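PDB 2PQG: ribosome-inactivating protein 3 from Zea mays, which is a plant member of the ribosome-inactivating protein family, with a mixed alpha/beta fold of a six-stranded sheet and many helices. Local coordinates for residues A[87-90]-A[91-94]; A[123-126]-A[127-131]; A[245-248]-A[249-253]. One frame throughout, in Å; residues are numbered along the deposited sequence.

Interaction 1. Residues A[87-90]-A[91-94]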
loop_
_atom_site.group_PDB
_atom_site.type_symbol
_atom_site.label_atom_id
_atom_site.label_comp_id
_atom_site.label_asym_id
_atom_site.label_seq_id
_atom_site.Cartn_x
_atom_site.Cartn_y
_atom_site.Cartn_z
ATOM N N PHE A 87 -11.073 -4.242 3.488
ATOM C CA PHE A 87 -11.450 -3.523 2.275
ATOM C C PHE A 87 -12.635 -4.236 1.638
ATOM O O PHE A 87 -12.569 -5.435 1.355
ATOM C CB PHE A 87 -10.277 -3.495 1.292
ATOM C CG PHE A 87 -9.315 -2.366 1.517
ATOM C CD1 PHE A 87 -7.950 -2.606 1.569
ATOM C CD2 PHE A 87 -9.772 -1.059 1.636
ATOM C CE1 PHE A 87 -7.048 -1.565 1.726
ATOM C CE2 PHE A 87 -8.881 -0.012 1.792
ATOM C CZ PHE A 87 -7.513 -0.265 1.840
ATOM N N GLY A 88 -13.717 -3.500 1.418
ATOM C CA GLY A 88 -14.899 -4.090 0.828
ATOM C C GLY A 88 -16.147 -3.444 1.383
ATOM O O GLY A 88 -16.066 -2.437 2.086
ATOM N N LYS A 89 -17.304 -4.022 1.068
ATOM C CA LYS A 89 -18.595 -3.504 1.526
ATOM C C LYS A 89 -19.559 -4.680 1.704
ATOM O O LYS A 89 -19.305 -5.769 1.175
ATOM C CB LYS A 89 -19.155 -2.507 0.493
ATOM C CG LYS A 89 -19.424 -3.114 -0.888
ATOM C CD LYS A 89 -19.734 -2.059 -1.954
ATOM C CE LYS A 89 -20.338 -2.693 -3.221
ATOM N NZ LYS A 89 -19.510 -3.786 -3.824
ATOM N N ASP A 90 -20.649 -4.471 2.448
ATOM C CA ASP A 90 -21.637 -5.532 2.670
ATOM C C ASP A 90 -21.956 -6.203 1.339
ATOM O O ASP A 90 -22.145 -5.526 0.332
ATOM C CB ASP A 90 -22.937 -4.972 3.254
ATOM C CG ASP A 90 -22.753 -4.353 4.625
ATOM O OD1 ASP A 90 -23.771 -3.934 5.224
ATOM O OD2 ASP A 90 -21.601 -4.281 5.104
ATOM N N GLY A 91 -22.020 -7.528 1.333
ATOM C CA GLY A 91 -22.321 -8.234 0.103
ATOM C C GLY A 91 -21.106 -8.934 -0.461
ATOM O O GLY A 91 -21.224 -9.897 -1.216
ATOM N N ASP A 92 -19.927 -8.440 -0.100
ATOM C CA ASP A 92 -18.686 -9.047 -0.563
ATOM C C ASP A 92 -18.343 -10.241 0.321
ATOM O O ASP A 92 -19.063 -10.562 1.269
ATOM C CB ASP A 92 -17.532 -8.031 -0.539
ATOM C CG ASP A 92 -17.741 -6.879 -1.514
ATOM O OD1 ASP A 92 -16.810 -6.061 -1.682
ATOM O OD2 ASP A 92 -18.836 -6.790 -2.111
ATOM N N THR A 93 -17.237 -10.891 -0.001
ATOM C CA THR A 93 -16.785 -12.056 0.737
ATOM C C THR A 93 -15.513 -11.740 1.512
ATOM O O THR A 93 -14.516 -11.315 0.938
ATOM C CB THR A 93 -16.553 -13.241 -0.242
ATOM O OG1 THR A 93 -17.824 -13.813 -0.587
ATOM C CG2 THR A 93 -15.648 -14.310 0.368
ATOM N N HIS A 94 -15.562 -11.934 2.823
ATOM C CA HIS A 94 -14.412 -11.666 3.670
ATOM C C HIS A 94 -13.262 -12.632 3.462
ATOM O O HIS A 94 -13.467 -13.844 3.378
ATOM C CB HIS A 94 -14.804 -11.717 5.149
ATOM C CG HIS A 94 -15.372 -10.442 5.691
ATOM N ND1 HIS A 94 -16.692 -10.308 6.068
ATOM C CD2 HIS A 94 -14.792 -9.243 5.922
ATOM C CE1 HIS A 94 -16.900 -9.076 6.503
ATOM N NE2 HIS A 94 -15.762 -8.411 6.424
#
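Asp92 and Lys89 meet through both backbone and side chain where the chain reverses at the protein surface. The amide N of Asp92 donates to the carbonyl O of Lys89 at 3.0 Å. The Asp92 carboxylate folds back over the same residue and divides its two oxygens. OD1 accepts a weak bond from the backbone N of Lys89 at 3.5 Å, while OD2 forms a salt bridge of the same length with the Lys89 NZ. Each oxygen thus has its own partner. With chi1 of -65° the Asp92 CG stands beside its own backbone N, which turns the carboxylate back toward Lys89. The lysine chain runs nearly straight as far as CE and bends at chi4 (-55°), bringing NZ round to OD2; the two side chains cross obliquely. Lys89 to Asp92 is a type II beta turn, in the loop that leads from strand 84-86 to strand 101-102 of the mixed sheet. Gly91 holds the third position with a positive phi of 107°, where a CB would collide with the carbonyl O of Asp90. Just before the turn, the Gly88 CA lies 3.7 Å from Asp92 OD1, and its positive phi likewise calls for glycine. Farther out, the side chains of Asp90 and Asp92 touch Trp102 on strand 101-102. Backbone hydrogen bonds of Phe87 with Val75 and of Gly88 with Phe105 tie the base of the loop to its surroundings.

Interaction 2. Residues A[123-126]-A[127-131]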
loop_
_atom_site.group_PDB
_atom_site.type_symbol
_atom_site.label_atom_id
_atom_site.label_comp_id
_atom_site.label_asym_id
_atom_site.label_seq_id
_atom_site.Cartn_x
_atom_site.Cartn_y
_atom_site.Cartn_z
ATOM N N MET A 123 3.920 11.475 2.061
ATOM C CA MET A 123 4.481 10.430 2.906
ATOM C C MET A 123 5.600 10.941 3.793
ATOM O O MET A 123 6.005 12.103 3.689
ATOM C CB MET A 123 4.950 9.253 2.030
ATOM C CG MET A 123 3.857 8.715 1.115
ATOM S SD MET A 123 4.511 7.585 -0.130
ATOM C CE MET A 123 5.068 8.734 -1.392
ATOM N N GLY A 124 6.105 10.061 4.650
ATOM C CA GLY A 124 7.147 10.426 5.588
ATOM C C GLY A 124 6.896 9.693 6.901
ATOM O O GLY A 124 5.870 9.023 7.080
ATOM N N ARG A 125 7.846 9.786 7.824
ATOM C CA ARG A 125 7.732 9.108 9.110
ATOM C C ARG A 125 6.624 9.766 9.925
ATOM O O ARG A 125 5.764 9.079 10.482
ATOM C CB ARG A 125 9.064 9.176 9.862
ATOM C CG ARG A 125 9.078 8.420 11.170
ATOM C CD ARG A 125 10.317 8.773 11.969
ATOM N NE ARG A 125 11.550 8.337 11.317
ATOM C CZ ARG A 125 11.937 7.068 11.217
ATOM N NH1 ARG A 125 13.077 6.775 10.606
ATOM N NH2 ARG A 125 11.195 6.091 11.729
ATOM N N ALA A 126 6.637 11.096 9.978
ATOM C CA ALA A 126 5.609 11.814 10.727
ATOM C C ALA A 126 4.228 11.477 10.161
ATOM O O ALA A 126 3.259 11.324 10.909
ATOM C CB ALA A 126 5.855 13.317 10.659
ATOM N N GLU A 127 4.156 11.366 8.836
ATOM C CA GLU A 127 2.919 11.031 8.137
ATOM C C GLU A 127 2.471 9.620 8.499
ATOM O O GLU A 127 1.276 9.352 8.608
ATOM C CB GLU A 127 3.124 11.113 6.622
ATOM C CG GLU A 127 3.443 12.500 6.072
ATOM C CD GLU A 127 2.230 13.414 6.034
ATOM O OE1 GLU A 127 1.086 12.910 6.154
ATOM O OE2 GLU A 127 2.428 14.643 5.870
ATOM N N MET A 128 3.430 8.714 8.674
ATOM C CA MET A 128 3.111 7.335 9.038
ATOM C C MET A 128 2.727 7.234 10.523
ATOM O O MET A 128 1.907 6.395 10.907
ATOM C CB MET A 128 4.300 6.417 8.748
ATOM C CG MET A 128 3.983 4.944 8.946
ATOM S SD MET A 128 5.403 3.859 8.638
ATOM C CE MET A 128 5.444 3.779 6.864
ATOM N N THR A 129 3.329 8.084 11.353
ATOM C CA THR A 129 3.030 8.106 12.787
ATOM C C THR A 129 1.567 8.514 13.020
ATOM O O THR A 129 0.853 7.863 13.778
ATOM C CB THR A 129 3.964 9.092 13.544
ATOM O OG1 THR A 129 5.319 8.642 13.425
ATOM C CG2 THR A 129 3.593 9.167 15.030
ATOM N N ARG A 130 1.126 9.577 12.350
ATOM C CA ARG A 130 -0.242 10.059 12.483
ATOM C C ARG A 130 -1.277 9.092 11.904
ATOM O O ARG A 130 -2.385 8.956 12.434
ATOM C CB ARG A 130 -0.384 11.432 11.819
ATOM C CG ARG A 130 0.382 12.537 12.518
ATOM C CD ARG A 130 -0.129 13.907 12.118
ATOM N NE ARG A 130 0.256 14.277 10.759
ATOM C CZ ARG A 130 1.485 14.637 10.400
ATOM N NH1 ARG A 130 2.456 14.676 11.304
ATOM N NH2 ARG A 130 1.742 14.965 9.140
ATOM N N ALA A 131 -0.918 8.427 10.813
ATOM C CA ALA A 131 -1.810 7.465 10.178
ATOM C C ALA A 131 -2.091 6.286 11.102
ATOM O O ALA A 131 -3.239 5.864 11.254
ATOM C CB ALA A 131 -1.199 6.975 8.877
#
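The carbonyls of Gly124 and Arg125 receive the amides of Met128 and Thr129 in the i to i+4 pattern of an alpha helix, at the first turn of helix 125-135. Gly124 is the N-cap: its phi of 143° suits glycine alone, since a CB would press on the carbonyl O of Met123. Its own carbonyl O accepts Met128 N at 2.9 Å. The next bond, Thr129 N to Arg125 O, measures 2.8 Å; Arg130 N to Ala126 O follows at 3.1 Å.

Among the side chains, Glu127 doubles back over the cap. Its CG sits 3.5 Å from the Met123 carbonyl C, and a bend at chi2 (-75°) directs the carboxylate along the helix surface. There OE2 makes a salt bridge with Arg130 NH2 at 3.4 Å, while OE1 has a weak, long ion pair with Lys179. The Arg130 guanidinium spreads over the first turn with the Ala126 O lying above one face, near its rim, and the Ala126 CB touches NH1. Met128 packs away from this surface on Leu180 and Met183 of helix 171-189 and on Phe6 of strand 2-7, and Met123 meets the same helix at Val182 and Met183; these two methionines join the helix start to the edge strand and to the neighbouring helix. Arg125 also points inward, where its guanidinium is gripped by Val8 O, Tyr13 O and Asn202 OD1, tying the helix start to the loops that carry them. With chi1 of -63°, Thr129 places OG1 3.0 Å from Arg125 O, the carbonyl oxygen that also receives the Thr129 amide.

Interaction 3. Residues A[245-248]-A[249-253]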
loop_
_atom_site.group_PDB
_atom_site.type_symbol
_atom_site.label_atom_id
_atom_site.label_comp_id
_atom_site.label_asym_id
_atom_site.label_seq_id
_atom_site.Cartn_x
_atom_site.Cartn_y
_atom_site.Cartn_z
ATOM N N GLY A 245 7.597 5.622 -19.772
ATOM C CA GLY A 245 8.957 6.081 -19.598
ATOM C C GLY A 245 9.873 4.895 -19.289
ATOM O O GLY A 245 10.887 5.065 -18.607
ATOM N N ILE A 246 9.518 3.685 -19.754
ATOM C CA ILE A 246 10.334 2.482 -19.538
ATOM C C ILE A 246 10.500 1.831 -20.899
ATOM O O ILE A 246 9.518 1.537 -21.610
ATOM C CB ILE A 246 9.713 1.566 -18.499
ATOM C CG1 ILE A 246 9.190 2.426 -17.341
ATOM C CG2 ILE A 246 10.798 0.622 -17.993
ATOM C CD1 ILE A 246 8.438 1.618 -16.312
ATOM N N LYS A 247 11.752 1.591 -21.276
ATOM C CA LYS A 247 12.062 1.056 -22.597
ATOM C C LYS A 247 12.445 -0.420 -22.528
ATOM O O LYS A 247 11.952 -1.237 -23.306
ATOM C CB LYS A 247 13.188 1.860 -23.251
ATOM C CG LYS A 247 13.961 2.744 -22.285
ATOM C CD LYS A 247 15.129 3.427 -22.977
ATOM C CE LYS A 247 14.885 4.921 -23.123
ATOM N NZ LYS A 247 15.538 5.473 -24.342
ATOM N N ASP A 248 13.327 -0.752 -21.591
ATOM C CA ASP A 248 14.002 -2.038 -21.588
ATOM C C ASP A 248 14.096 -2.597 -20.173
ATOM O O ASP A 248 13.985 -1.847 -19.197
ATOM C CB ASP A 248 15.389 -1.988 -22.251
ATOM C CG ASP A 248 16.243 -0.887 -21.731
ATOM O OD1 ASP A 248 16.179 -0.602 -20.519
ATOM O OD2 ASP A 248 16.996 -0.303 -22.530
ATOM N N LYS A 249 14.290 -3.911 -20.061
ATOM C CA LYS A 249 14.342 -4.556 -18.756
ATOM C C LYS A 249 15.312 -3.894 -17.801
ATOM O O LYS A 249 15.121 -3.941 -16.585
ATOM C CB LYS A 249 14.661 -6.060 -18.877
ATOM C CG LYS A 249 16.125 -6.420 -19.088
ATOM C CD LYS A 249 16.502 -7.784 -18.465
ATOM C CE LYS A 249 15.619 -8.950 -18.929
ATOM N NZ LYS A 249 15.664 -9.222 -20.400
ATOM N N ASN A 250 16.340 -3.259 -18.349
ATOM C CA ASN A 250 17.338 -2.585 -17.530
ATOM C C ASN A 250 16.784 -1.409 -16.724
ATOM O O ASN A 250 17.118 -1.251 -15.545
ATOM C CB ASN A 250 18.500 -2.116 -18.403
ATOM C CG ASN A 250 19.441 -3.245 -18.765
ATOM O OD1 ASN A 250 19.020 -4.287 -19.263
ATOM N ND2 ASN A 250 20.726 -3.042 -18.515
ATOM N N GLU A 251 15.953 -0.579 -17.354
ATOM C CA GLU A 251 15.357 0.552 -16.655
ATOM C C GLU A 251 14.299 -0.013 -15.710
ATOM O O GLU A 251 14.100 0.485 -14.600
ATOM C CB GLU A 251 14.702 1.519 -17.639
ATOM C CG GLU A 251 15.622 2.014 -18.737
ATOM C CD GLU A 251 15.109 3.286 -19.399
ATOM O OE1 GLU A 251 13.869 3.474 -19.456
ATOM O OE2 GLU A 251 15.946 4.087 -19.875
ATOM N N ALA A 252 13.631 -1.068 -16.161
ATOM C CA ALA A 252 12.602 -1.713 -15.370
ATOM C C ALA A 252 13.195 -2.234 -14.063
ATOM O O ALA A 252 12.511 -2.268 -13.039
ATOM C CB ALA A 252 11.975 -2.853 -16.160
ATOM N N ALA A 253 14.465 -2.631 -14.097
ATOM C CA ALA A 253 15.127 -3.148 -12.906
ATOM C C ALA A 253 15.396 -2.034 -11.892
ATOM O O ALA A 253 15.654 -2.287 -10.712
ATOM C CB ALA A 253 16.430 -3.841 -13.287
#
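This is a local helix-capping contact: Asp248 closes the start of the short helix 249-252, at the far end of the loop that leaves helix 239-242. Asp248 is the N-cap, and its OD1 accepts Glu251 N at 3.2 Å, met nearly along the C-O axis with an N-H...O angle of 153°. The torsion chi1 of 50° sets CG between the backbone N and the carbonyl carbon, from where OD1 can reach over the first turn. The carbonyl O of the same residue takes Ala252 N at 3.2 Å, and accepts only a weak, bent bond from Glu251 N. The loop begins at Gly245, whose positive phi ends helix 239-242 in a Schellman motif, so one short link joins two helix ends.

The Glu251 side chain returns along that link, extended beyond CG, and crosses the Asp248 side chain at about a right angle. Their carboxylate planes are 83° apart. Its OE1 accepts a weak bond from Lys247 N at 3.4 Å. The aliphatic part of Lys247 is modelled against the same carboxylate, but so tightly that its exact placement is doubtful; as modelled, Lys247 NZ stays 4.7 Å from Glu251 OE2, short of a salt bridge. On the inner side Ala252 rests on Ile223 and Trp230 of helix 220-232, and Lys249 NZ hydrogen-bonds to the carbonyl O of Trp230. Beside them Ile246 sets its CG2 methyl 4.1 Å from Ala252 CB.

Along the chain the three contacts follow in series, and none nests in or crosses another. Interaction 1 comes first and closes a tight turn within the loop between strands 84-86 and 101-102, at the rim of the sheet. Interaction 2 opens helix 125-135, which is held against strand 2-7 and helix 171-189; its centre is about 28 Å from that of interaction 1. Much later in the chain, interaction 3 joins helix 239-242 to helix 249-252 and sits against helix 220-232, on the opposite side of the molecule's centre from interaction 1. No two contacts touch: the nearest atoms of interactions 2 and 3 are about 17 Å apart.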